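Local coordinates for protein Uly1 (Catenovulum maritimum, PDB 7DRQ) that probably cleaves the green-algal polysaccharide ulvan as a calcium-binding lyase of polysaccharide lyase family 24, at residues Lys21-Val24 with Pro25-Arg28; His49-Ala52 with Ile53-Tyr56; Arg144-Tyr147 with Phe148-Ser151; Ser159-Asp162 with Asn163-Thr166; Tyr436-Val439 with Gly440-Ser443. All coordinates share one frame; numbering follows the deposited sequence.

The chain folds as a seven-bladed beta-propeller, and the five contacts follow one another in series without nesting or crossing. Contact 1 starts the helix 24-29, in the loop after strand 3-15. Contact 2 leads into strand 53-56, the first strand of the blade that ends with 86-91. Contact 3 closes the end of the long loop between strands 122-126 and 150-152, near a calcium ion. Contact 4 is a turn in the loop after strand 150-152, and its nearest atoms are about 5 Å from contact 2. Contact 5 turns the chain between strand 432-436 of one blade and strand 444-452 of the next.

Contact 1 (Lys21-Val24 with Pro25-Arg28); sequences KKSV and PQAR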
loop_
_atom_site.group_PDB
_atom_site.type_symbol
_atom_site.label_atom_id
_atom_site.label_comp_id
_atom_site.label_asym_id
_atom_site.label_seq_id
_atom_site.Cartn_x
_atom_site.Cartn_y
_atom_site.Cartn_z
ATOM N N LYS A 21 -1.847 -20.748 8.672
ATOM C CA LYS A 21 -1.997 -19.516 9.429
ATOM C C LYS A 21 -1.635 -19.727 10.895
ATOM O O LYS A 21 -2.033 -20.719 11.509
ATOM C CB LYS A 21 -3.435 -19.014 9.316
ATOM C CG LYS A 21 -3.706 -17.752 10.105
ATOM C CD LYS A 21 -3.825 -16.574 9.187
ATOM C CE LYS A 21 -4.611 -15.460 9.846
ATOM N NZ LYS A 21 -3.982 -15.121 11.148
ATOM N N LYS A 22 -0.884 -18.783 11.459
ATOM C CA LYS A 22 -0.516 -18.802 12.870
ATOM C C LYS A 22 -1.113 -17.602 13.592
ATOM O O LYS A 22 -1.165 -16.495 13.045
ATOM C CB LYS A 22 1.006 -18.785 13.055
ATOM C CG LYS A 22 1.726 -20.004 12.512
ATOM C CD LYS A 22 1.342 -21.285 13.248
ATOM C CE LYS A 22 2.087 -22.478 12.657
ATOM N NZ LYS A 22 1.779 -23.752 13.360
ATOM N N SER A 23 -1.552 -17.827 14.831
ATOM C CA SER A 23 -1.922 -16.731 15.707
ATOM C C SER A 23 -0.694 -15.864 16.004
ATOM O O SER A 23 0.451 -16.258 15.775
ATOM C CB SER A 23 -2.524 -17.273 17.006
ATOM O OG SER A 23 -1.504 -17.689 17.893
ATOM N N VAL A 24 -0.944 -14.668 16.524
ATOM C CA VAL A 24 0.145 -13.796 16.954
ATOM C C VAL A 24 0.900 -14.426 18.125
ATOM O O VAL A 24 2.142 -14.429 18.111
ATOM C CB VAL A 24 -0.372 -12.391 17.294
ATOM C CG1 VAL A 24 0.645 -11.647 18.128
ATOM C CG2 VAL A 24 -0.683 -11.633 16.006
ATOM N N PRO A 25 0.230 -14.970 19.155
ATOM C CA PRO A 25 1.002 -15.656 20.211
ATOM C C PRO A 25 1.767 -16.872 19.710
ATOM O O PRO A 25 2.894 -17.107 20.157
ATOM C CB PRO A 25 -0.073 -16.034 21.243
ATOM C CG PRO A 25 -1.157 -15.037 21.031
ATOM C CD PRO A 25 -1.190 -14.830 19.540
ATOM N N GLN A 26 1.183 -17.662 18.806
ATOM C CA GLN A 26 1.924 -18.748 18.173
ATOM C C GLN A 26 3.153 -18.215 17.445
ATOM O O GLN A 26 4.273 -18.704 17.640
ATOM C CB GLN A 26 1.020 -19.486 17.184
ATOM C CG GLN A 26 0.338 -20.743 17.694
ATOM C CD GLN A 26 -0.564 -21.351 16.640
ATOM O OE1 GLN A 26 -1.240 -20.633 15.891
ATOM N NE2 GLN A 26 -0.574 -22.681 16.560
ATOM N N ALA A 27 2.952 -17.214 16.582
ATOM C CA ALA A 27 4.052 -16.688 15.779
ATOM C C ALA A 27 5.166 -16.153 16.664
ATOM O O ALA A 27 6.351 -16.293 16.343
ATOM C CB ALA A 27 3.539 -15.594 14.846
ATOM N N ARG A 28 4.805 -15.553 17.795
ATOM C CA ARG A 28 5.818 -14.949 18.643
ATOM C C ARG A 28 6.589 -15.993 19.440
ATOM O O ARG A 28 7.799 -15.850 19.652
ATOM C CB ARG A 28 5.165 -13.942 19.583
ATOM C CG ARG A 28 6.152 -13.060 20.261
ATOM C CD ARG A 28 5.685 -11.633 20.176
ATOM N NE ARG A 28 4.324 -11.485 20.653
ATOM C CZ ARG A 28 3.479 -10.549 20.241
ATOM N NH1 ARG A 28 3.842 -9.676 19.321
ATOM N NH2 ARG A 28 2.259 -10.486 20.759
#
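S23 and Q26 clasp each other across the first turn of helix 24-29 in a capping box. S23 is the N-cap. Its chi1 of 80° sets OG between its own backbone N and carbonyl carbon, turned in towards the helix start. There OG accepts from Q26 N at 2.8 Å, nearly straight at 164°. The return bond runs from S23 N to Q26 OE1, 3.0 Å long. It arrives in the amide plane of Q26, on a lone pair of OE1. The Q26 chain is extended beyond CG, which carries its amide back to the N-cap. K22 crosses this side chain at about a right angle, and its CD lies 3.8 Å from Q26 OE1. On another side of the turn, V24 and R28 run side by side. V24 CG1 rests over one face of the R28 guanidinium, 3.3 Å from NH2. The R28 chain bends at chi2 and chi3 to reach this place, and its NH1 pairs with E99. The backbone bonds A27 N to S23 O and R28 N to V24 O start the regular helix. Replacing S23 by alanine would probably leave Q26 N without its cap, and the box with only the S23 N to Q26 OE1 bond. P25 has no N-H to offer; the S23 hydroxyl satisfies that of Q26, the N3 residue, and Q26 in return satisfies the N-H of the cap residue.

Contact 2 (His49-Ala52 with Ile53-Tyr56); sequences HGDA and IKVY
D51 and K54 form a salt bridge where the loop 49-52 runs into strand 53-56. K54 NZ donates to D51 OD2 at 2.8 Å, on the syn side and 30° out of the carboxylate plane. The two side chains cross at about a right angle. K54 bends at chi2 and at chi4 (61°), which curls its end back towards the carboxylate. K54 CE also lies 3.1 Å from D51 OD1. Both charged groups have further partners: OD2 accepts from F206 N, and K54 NZ donates to V113 O. Water forms a second link. One molecule donates to D51 OD1 at 2.8 Å and to I53 O at 2.8 Å, so each carboxylate oxygen has its own route to the strand. The backbone turns sharply here. D51 is the centre of an inverse gamma turn, closed by a weak bond from A52 N to G50 O of 2.8 Å. This turn delivers the chain to the edge strand of a four-stranded propeller blade. Apolar packing makes up the rest. I53 turns the end of its side chain away from the loop. It meets Y457 and Y459 of strand 455-462, in the neighbouring blade, and A52 packs on I448 and Y459.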
loop_
_atom_site.group_PDB
_atom_site.type_symbol
_atom_site.label_atom_id
_atom_site.label_comp_id
_atom_site.label_asym_id
_atom_site.label_seq_id
_atom_site.Cartn_x
_atom_site.Cartn_y
_atom_site.Cartn_z
ATOM N N HIS A 49 2.686 -7.645 -3.670
ATOM C CA HIS A 49 1.958 -7.107 -2.535
ATOM C C HIS A 49 2.595 -5.787 -2.127
ATOM O O HIS A 49 3.818 -5.642 -2.185
ATOM C CB HIS A 49 1.979 -8.091 -1.362
ATOM C CG HIS A 49 0.908 -7.847 -0.347
ATOM N ND1 HIS A 49 -0.423 -7.736 -0.684
ATOM C CD2 HIS A 49 0.967 -7.733 1.002
ATOM C CE1 HIS A 49 -1.138 -7.549 0.413
ATOM N NE2 HIS A 49 -0.318 -7.550 1.450
ATOM N N GLY A 50 1.756 -4.845 -1.696
ATOM C CA GLY A 50 2.239 -3.534 -1.287
ATOM C C GLY A 50 2.478 -2.626 -2.481
ATOM O O GLY A 50 2.010 -2.872 -3.598
ATOM N N ASP A 51 3.232 -1.551 -2.231
ATOM C CA ASP A 51 3.509 -0.533 -3.243
ATOM C C ASP A 51 4.681 -0.984 -4.122
ATOM O O ASP A 51 5.754 -0.377 -4.174
ATOM C CB ASP A 51 3.787 0.802 -2.563
ATOM C CG ASP A 51 3.791 1.951 -3.528
ATOM O OD1 ASP A 51 3.072 1.875 -4.554
ATOM O OD2 ASP A 51 4.523 2.926 -3.268
ATOM N N ALA A 52 4.450 -2.089 -4.820
ATOM C CA ALA A 52 5.535 -2.895 -5.357
ATOM C C ALA A 52 5.776 -2.706 -6.844
ATOM O O ALA A 52 6.620 -3.412 -7.408
ATOM C CB ALA A 52 5.267 -4.383 -5.074
ATOM N N ILE A 53 5.063 -1.804 -7.510
ATOM C CA ILE A 53 5.287 -1.609 -8.938
ATOM C C ILE A 53 5.155 -0.133 -9.285
ATOM O O ILE A 53 4.200 0.529 -8.866
ATOM C CB ILE A 53 4.331 -2.477 -9.784
ATOM C CG1 ILE A 53 4.400 -2.068 -11.254
ATOM C CG2 ILE A 53 2.899 -2.431 -9.260
ATOM C CD1 ILE A 53 3.877 -3.146 -12.186
ATOM N N LYS A 54 6.117 0.386 -10.052
ATOM C CA LYS A 54 6.071 1.761 -10.533
ATOM C C LYS A 54 6.538 1.792 -11.978
ATOM O O LYS A 54 7.302 0.926 -12.418
ATOM C CB LYS A 54 6.960 2.706 -9.709
ATOM C CG LYS A 54 6.509 2.912 -8.275
ATOM C CD LYS A 54 5.151 3.592 -8.239
ATOM C CE LYS A 54 4.486 3.349 -6.889
ATOM N NZ LYS A 54 5.335 3.919 -5.768
ATOM N N VAL A 55 6.079 2.801 -12.709
ATOM C CA VAL A 55 6.492 3.029 -14.090
ATOM C C VAL A 55 7.103 4.417 -14.189
ATOM O O VAL A 55 6.505 5.400 -13.737
ATOM C CB VAL A 55 5.320 2.866 -15.075
ATOM C CG1 VAL A 55 5.816 3.027 -16.516
ATOM C CG2 VAL A 55 4.702 1.488 -14.911
ATOM N N TYR A 56 8.304 4.486 -14.764
ATOM C CA TYR A 56 9.018 5.740 -14.987
ATOM C C TYR A 56 9.585 5.702 -16.397
ATOM O O TYR A 56 10.427 4.848 -16.697
ATOM C CB TYR A 56 10.147 5.940 -13.968
ATOM C CG TYR A 56 11.088 7.053 -14.368
ATOM C CD1 TYR A 56 10.685 8.382 -14.303
ATOM C CD2 TYR A 56 12.371 6.779 -14.834
ATOM C CE1 TYR A 56 11.538 9.407 -14.687
ATOM C CE2 TYR A 56 13.223 7.790 -15.211
ATOM C CZ TYR A 56 12.803 9.103 -15.139
ATOM O OH TYR A 56 13.653 10.110 -15.524
HETATM O O HOH W 1 2.581 0.095 -6.641
#

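Contact 3 (Arg144-Tyr147 with Phe148-Ser151); sequences RKDY and FRYS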
loop_
_atom_site.group_PDB
_atom_site.type_symbol
_atom_site.label_atom_id
_atom_site.label_comp_id
_atom_site.label_asym_id
_atom_site.label_seq_id
_atom_site.Cartn_x
_atom_site.Cartn_y
_atom_site.Cartn_z
ATOM N N ARG A 144 18.193 -2.972 17.028
ATOM C CA ARG A 144 18.281 -1.685 17.707
ATOM C C ARG A 144 18.594 -0.538 16.750
ATOM O O ARG A 144 18.106 0.581 16.948
ATOM C CB ARG A 144 19.323 -1.766 18.817
ATOM C CG ARG A 144 18.865 -2.628 19.982
ATOM C CD ARG A 144 19.969 -2.788 21.017
ATOM N NE ARG A 144 21.063 -3.608 20.512
ATOM C CZ ARG A 144 22.224 -3.770 21.139
ATOM N NH1 ARG A 144 22.441 -3.160 22.296
ATOM N NH2 ARG A 144 23.165 -4.535 20.611
ATOM N N LYS A 145 19.400 -0.794 15.714
ATOM C CA LYS A 145 19.719 0.181 14.676
ATOM C C LYS A 145 19.228 -0.291 13.312
ATOM O O LYS A 145 19.846 -0.014 12.280
ATOM C CB LYS A 145 21.223 0.465 14.643
ATOM C CG LYS A 145 21.776 0.961 15.977
ATOM C CD LYS A 145 21.114 2.262 16.398
ATOM C CE LYS A 145 21.750 2.833 17.678
ATOM N NZ LYS A 145 21.038 4.055 18.128
ATOM N N ASP A 146 18.102 -1.018 13.293
ATOM C CA ASP A 146 17.588 -1.543 12.033
ATOM C C ASP A 146 16.060 -1.597 12.025
ATOM O O ASP A 146 15.485 -2.373 11.252
ATOM C CB ASP A 146 18.184 -2.933 11.769
ATOM C CG ASP A 146 18.045 -3.367 10.321
ATOM O OD1 ASP A 146 18.224 -2.519 9.416
ATOM O OD2 ASP A 146 17.760 -4.566 10.084
ATOM N N TYR A 147 15.394 -0.799 12.868
ATOM C CA TYR A 147 13.937 -0.845 12.997
ATOM C C TYR A 147 13.231 -0.109 11.869
ATOM O O TYR A 147 12.023 -0.307 11.675
ATOM C CB TYR A 147 13.498 -0.238 14.336
ATOM C CG TYR A 147 14.083 1.135 14.552
ATOM C CD1 TYR A 147 13.463 2.266 14.035
ATOM C CD2 TYR A 147 15.271 1.299 15.254
ATOM C CE1 TYR A 147 14.002 3.525 14.225
ATOM C CE2 TYR A 147 15.818 2.548 15.443
ATOM C CZ TYR A 147 15.181 3.654 14.924
ATOM O OH TYR A 147 15.714 4.903 15.109
ATOM N N PHE A 148 13.960 0.735 11.137
ATOM C CA PHE A 148 13.473 1.447 9.965
ATOM C C PHE A 148 14.446 1.122 8.839
ATOM O O PHE A 148 15.662 1.176 9.042
ATOM C CB PHE A 148 13.408 2.972 10.217
ATOM C CG PHE A 148 12.908 3.762 9.042
ATOM C CD1 PHE A 148 11.547 3.940 8.842
ATOM C CD2 PHE A 148 13.796 4.309 8.125
ATOM C CE1 PHE A 148 11.077 4.636 7.746
ATOM C CE2 PHE A 148 13.337 5.021 7.023
ATOM C CZ PHE A 148 11.970 5.192 6.835
ATOM N N ARG A 149 13.920 0.751 7.669
ATOM C CA ARG A 149 14.732 0.085 6.646
ATOM C C ARG A 149 14.551 0.766 5.291
ATOM O O ARG A 149 13.567 0.521 4.587
ATOM C CB ARG A 149 14.385 -1.406 6.580
ATOM C CG ARG A 149 14.705 -2.133 7.887
ATOM C CD ARG A 149 14.099 -3.532 7.992
ATOM N NE ARG A 149 14.739 -4.241 9.100
ATOM C CZ ARG A 149 14.291 -5.354 9.668
ATOM N NH1 ARG A 149 13.165 -5.920 9.251
ATOM N NH2 ARG A 149 14.988 -5.903 10.658
ATOM N N TYR A 150 15.524 1.595 4.915
ATOM C CA TYR A 150 15.460 2.415 3.712
ATOM C C TYR A 150 16.701 2.170 2.867
ATOM O O TYR A 150 17.826 2.207 3.382
ATOM C CB TYR A 150 15.350 3.898 4.105
ATOM C CG TYR A 150 15.471 4.901 2.982
ATOM C CD1 TYR A 150 14.743 4.760 1.804
ATOM C CD2 TYR A 150 16.287 6.019 3.123
ATOM C CE1 TYR A 150 14.854 5.697 0.770
ATOM C CE2 TYR A 150 16.397 6.970 2.111
ATOM C CZ TYR A 150 15.682 6.802 0.937
ATOM O OH TYR A 150 15.792 7.744 -0.060
ATOM N N SER A 151 16.503 1.942 1.571
ATOM C CA SER A 151 17.609 1.819 0.632
ATOM C C SER A 151 17.385 2.798 -0.511
ATOM O O SER A 151 16.244 3.067 -0.904
ATOM C CB SER A 151 17.732 0.376 0.095
ATOM O OG SER A 151 18.225 -0.498 1.098
HETATM O O HOH W 2 18.054 0.181 8.624
#
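The D146 chi1 of -163° swings the carboxylate away from the backbone N, and the R149 chi1 of -63° places CG beside its own N; together these bring the carboxylate to the edge of the guanidinium, across the bend. R149 then runs extended from CG to NE, which carries its charged end back past D146. The two chains cross at about a right angle, with carboxylate and guanidinium planes 50° apart. Both bonds of the salt bridge fall on one oxygen. R149 NH2 donates to D146 OD2 at 3.1 Å, from above the carboxylate plane. R149 NE reaches the same OD2 at 3.2 Å, but this bond is weak. The other oxygen, OD1, takes a water at 2.8 Å. That water also donates to F148 O at 2.6 Å, so it ties the carboxylate to the backbone beyond the bend. The Y147 and F148 side chains are angled across each other, and Y147 CD1 touches F148 CB at 3.9 Å. The Y147 ring then meets H195 edge-to-face, while the F148 ring meets that of F198. R149 NH1 donates to D127 O and bonds to T96 OG1. A leucine in place of R149 would probably leave D146 OD2 without one of its two charged mates and D127 O without this donor. The other mate is K185 NZ. D173, D183 and K185 bind a calcium ion, and the D146 side chain lies about 5 Å from it. The geometry is consistent with a second-shell pair beside that calcium site, at the entry to strand 150-152 of a propeller blade.

Contact 4 (Ser159-Asp162 with Asn163-Thr166); sequences SVTD and NNFT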
loop_
_atom_site.group_PDB
_atom_site.type_symbol
_atom_site.label_atom_id
_atom_site.label_comp_id
_atom_site.label_asym_id
_atom_site.label_seq_id
_atom_site.Cartn_x
_atom_site.Cartn_y
_atom_site.Cartn_z
ATOM N N SER A 159 17.959 4.990 -14.972
ATOM C CA SER A 159 18.079 4.853 -16.418
ATOM C C SER A 159 19.438 4.327 -16.870
ATOM O O SER A 159 19.757 4.427 -18.059
ATOM C CB SER A 159 17.782 6.195 -17.105
ATOM O OG SER A 159 18.821 7.133 -16.869
ATOM N N VAL A 160 20.247 3.754 -15.971
ATOM C CA VAL A 160 21.483 3.136 -16.450
ATOM C C VAL A 160 21.126 1.936 -17.330
ATOM O O VAL A 160 20.003 1.427 -17.303
ATOM C CB VAL A 160 22.416 2.717 -15.303
ATOM C CG1 VAL A 160 22.820 3.940 -14.470
ATOM C CG2 VAL A 160 21.767 1.644 -14.423
ATOM N N THR A 161 22.092 1.501 -18.141
ATOM C CA THR A 161 21.870 0.313 -18.960
ATOM C C THR A 161 21.700 -0.918 -18.076
ATOM O O THR A 161 22.074 -0.926 -16.901
ATOM C CB THR A 161 23.038 0.087 -19.928
ATOM O OG1 THR A 161 24.251 -0.039 -19.176
ATOM C CG2 THR A 161 23.170 1.255 -20.902
ATOM N N ASP A 162 21.127 -1.976 -18.663
ATOM C CA ASP A 162 20.880 -3.202 -17.908
ATOM C C ASP A 162 22.148 -3.718 -17.241
ATOM O O ASP A 162 22.121 -4.134 -16.076
ATOM C CB ASP A 162 20.299 -4.289 -18.817
ATOM C CG ASP A 162 18.850 -4.046 -19.185
ATOM O OD1 ASP A 162 18.246 -3.094 -18.659
ATOM O OD2 ASP A 162 18.304 -4.829 -20.007
ATOM N N ASN A 163 23.272 -3.730 -17.968
ATOM C CA ASN A 163 24.471 -4.312 -17.369
ATOM C C ASN A 163 25.000 -3.473 -16.212
ATOM O O ASN A 163 25.770 -3.985 -15.397
ATOM C CB ASN A 163 25.576 -4.503 -18.413
ATOM C CG ASN A 163 26.035 -3.202 -19.002
ATOM O OD1 ASN A 163 25.236 -2.459 -19.577
ATOM N ND2 ASN A 163 27.330 -2.908 -18.872
ATOM N N ASN A 164 24.615 -2.205 -16.128
ATOM C CA ASN A 164 25.025 -1.353 -15.018
ATOM C C ASN A 164 23.980 -1.285 -13.912
ATOM O O ASN A 164 24.212 -0.615 -12.894
ATOM C CB ASN A 164 25.342 0.060 -15.527
ATOM C CG ASN A 164 26.531 0.083 -16.472
ATOM O OD1 ASN A 164 26.514 0.761 -17.492
ATOM N ND2 ASN A 164 27.565 -0.669 -16.134
ATOM N N PHE A 165 22.836 -1.949 -14.087
ATOM C CA PHE A 165 21.758 -1.921 -13.090
ATOM C C PHE A 165 22.077 -2.972 -12.033
ATOM O O PHE A 165 21.595 -4.109 -12.063
ATOM C CB PHE A 165 20.401 -2.167 -13.744
ATOM C CG PHE A 165 19.234 -1.895 -12.837
ATOM C CD1 PHE A 165 18.844 -0.595 -12.564
ATOM C CD2 PHE A 165 18.531 -2.934 -12.263
ATOM C CE1 PHE A 165 17.768 -0.335 -11.724
ATOM C CE2 PHE A 165 17.440 -2.681 -11.411
ATOM C CZ PHE A 165 17.068 -1.378 -11.148
ATOM N N THR A 166 22.939 -2.587 -11.097
ATOM C CA THR A 166 23.460 -3.495 -10.084
ATOM C C THR A 166 23.463 -2.789 -8.735
ATOM O O THR A 166 23.183 -1.593 -8.636
ATOM C CB THR A 166 24.894 -3.952 -10.386
ATOM O OG1 THR A 166 25.783 -2.855 -10.144
ATOM C CG2 THR A 166 25.061 -4.446 -11.839
HETATM O O HOH W 3 24.522 3.054 -18.049
#
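N164 N donates to T161 O at 2.9 Å, and F165 N donates to D162 O at 3.0 Å. These bonds wind residues 162-164 into a short 3-10 turn. Both donors stand well above the planes of the carbonyls they meet. F165 is then the centre of an inverse gamma turn, closed by a weak bond from T166 N to N164 O. The T161 side chain lies beside those of N163 and N164, all pointing the same way. Its chi1 of 58° tucks OG1 between backbone N and carbonyl carbon. From there OG1 donates to N163 OD1 at 2.6 Å, from above the amide plane. A water joins the start of the turn to N164: it accepts from T161 N at 2.9 Å and donates to N164 OD1 at 3.1 Å. V160 points towards the turn, with CG2 at the edge of the F165 ring, 4.1 Å from CD1. Beyond the turn, F165 lies on V87 and I89 of strand 86-91, on L76 and R78 of strand 73-80, and on F61 of strand 59-65. D162 OD1 forms a salt bridge with R78, so the surface loop after strand 150-152 is fastened to the preceding blade of the propeller.

Contact 5 (Tyr436-Val439 with Gly440-Ser443); sequences YAPV and GSQS
S441 reaches back to P438 across a type II beta turn, P438 to S441, in the loop between strands 432-436 and 444-452. The first of these strands ends one propeller blade and the second begins the next. S441 points its side chain towards residues 436-439. A chi1 of 55° folds OG in between its own backbone N and carbonyl carbon, so that hydroxyl and N-H look at the same acceptor. S441 N donates to P438 O at 3.1 Å, fairly straight at 158°, with the donor tilted from the carbonyl plane. S441 OG also donates to P438 O, but at 2.5 Å the modelled bond is very short and its exact length is doubtful. As modelled, P438 O takes two donors from one residue. The same OG has apolar neighbours: A437 CB at 3.7 Å and P438 CD at 4.0 Å. V439 faces away from this cluster at the outer corner. Its CG1 stays near the backbone, 3.2 Å from G440 N. R418 touches V439 and S441, and its NE donates to A437 O, which ties the turn to strand 418-425. G440 takes the third place of the turn with a positive phi of 90°. A CB built there would sit 2.5 Å from V439 O, a clash that glycine avoids.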
loop_
_atom_site.group_PDB
_atom_site.type_symbol
_atom_site.label_atom_id
_atom_site.label_comp_id
_atom_site.label_asym_id
_atom_site.label_seq_id
_atom_site.Cartn_x
_atom_site.Cartn_y
_atom_site.Cartn_z
ATOM N N TYR A 436 -12.160 -8.630 -20.587
ATOM C CA TYR A 436 -12.105 -9.897 -19.869
ATOM C C TYR A 436 -11.218 -10.828 -20.673
ATOM O O TYR A 436 -11.522 -11.112 -21.838
ATOM C CB TYR A 436 -13.501 -10.497 -19.670
ATOM C CG TYR A 436 -13.538 -11.691 -18.729
ATOM C CD1 TYR A 436 -12.653 -11.794 -17.658
ATOM C CD2 TYR A 436 -14.465 -12.714 -18.911
ATOM C CE1 TYR A 436 -12.687 -12.885 -16.798
ATOM C CE2 TYR A 436 -14.508 -13.808 -18.057
ATOM C CZ TYR A 436 -13.618 -13.891 -17.003
ATOM O OH TYR A 436 -13.669 -14.987 -16.165
ATOM N N ALA A 437 -10.114 -11.266 -20.066
ATOM C CA ALA A 437 -9.192 -12.152 -20.757
ATOM C C ALA A 437 -9.933 -13.420 -21.177
ATOM O O ALA A 437 -10.827 -13.886 -20.466
ATOM C CB ALA A 437 -8.009 -12.510 -19.859
ATOM N N PRO A 438 -9.576 -13.996 -22.321
ATOM C CA PRO A 438 -10.372 -15.083 -22.895
ATOM C C PRO A 438 -10.104 -16.433 -22.258
ATOM O O PRO A 438 -9.070 -16.679 -21.634
ATOM C CB PRO A 438 -9.930 -15.091 -24.363
ATOM C CG PRO A 438 -8.501 -14.649 -24.298
ATOM C CD PRO A 438 -8.470 -13.587 -23.208
ATOM N N VAL A 439 -11.032 -17.341 -22.484
ATOM C CA VAL A 439 -10.904 -18.703 -22.038
ATOM C C VAL A 439 -9.607 -19.224 -22.660
ATOM O O VAL A 439 -9.293 -18.877 -23.753
ATOM C CB VAL A 439 -12.099 -19.512 -22.554
ATOM C CG1 VAL A 439 -11.847 -20.981 -22.473
ATOM C CG2 VAL A 439 -13.381 -19.085 -21.875
ATOM N N GLY A 440 -8.864 -20.044 -21.943
ATOM C CA GLY A 440 -7.592 -20.563 -22.407
ATOM C C GLY A 440 -6.385 -19.726 -22.042
ATOM O O GLY A 440 -5.252 -20.181 -22.247
ATOM N N SER A 441 -6.589 -18.513 -21.534
ATOM C CA SER A 441 -5.492 -17.713 -21.019
ATOM C C SER A 441 -5.134 -18.175 -19.603
ATOM O O SER A 441 -5.805 -19.017 -19.007
ATOM C CB SER A 441 -5.869 -16.228 -21.041
ATOM O OG SER A 441 -7.080 -16.011 -20.339
ATOM N N GLN A 442 -4.070 -17.592 -19.052
ATOM C CA GLN A 442 -3.563 -18.047 -17.764
ATOM C C GLN A 442 -4.510 -17.675 -16.628
ATOM O O GLN A 442 -5.342 -16.773 -16.736
ATOM C CB GLN A 442 -2.190 -17.444 -17.481
ATOM C CG GLN A 442 -1.135 -17.826 -18.488
ATOM C CD GLN A 442 0.062 -16.938 -18.383
ATOM O OE1 GLN A 442 0.268 -16.066 -19.220
ATOM N NE2 GLN A 442 0.851 -17.127 -17.335
ATOM N N SER A 443 -4.352 -18.371 -15.510
ATOM C CA SER A 443 -5.124 -18.109 -14.303
ATOM C C SER A 443 -4.207 -17.533 -13.239
ATOM O O SER A 443 -3.105 -18.052 -13.011
ATOM C CB SER A 443 -5.795 -19.378 -13.783
ATOM O OG SER A 443 -7.018 -19.593 -14.468
#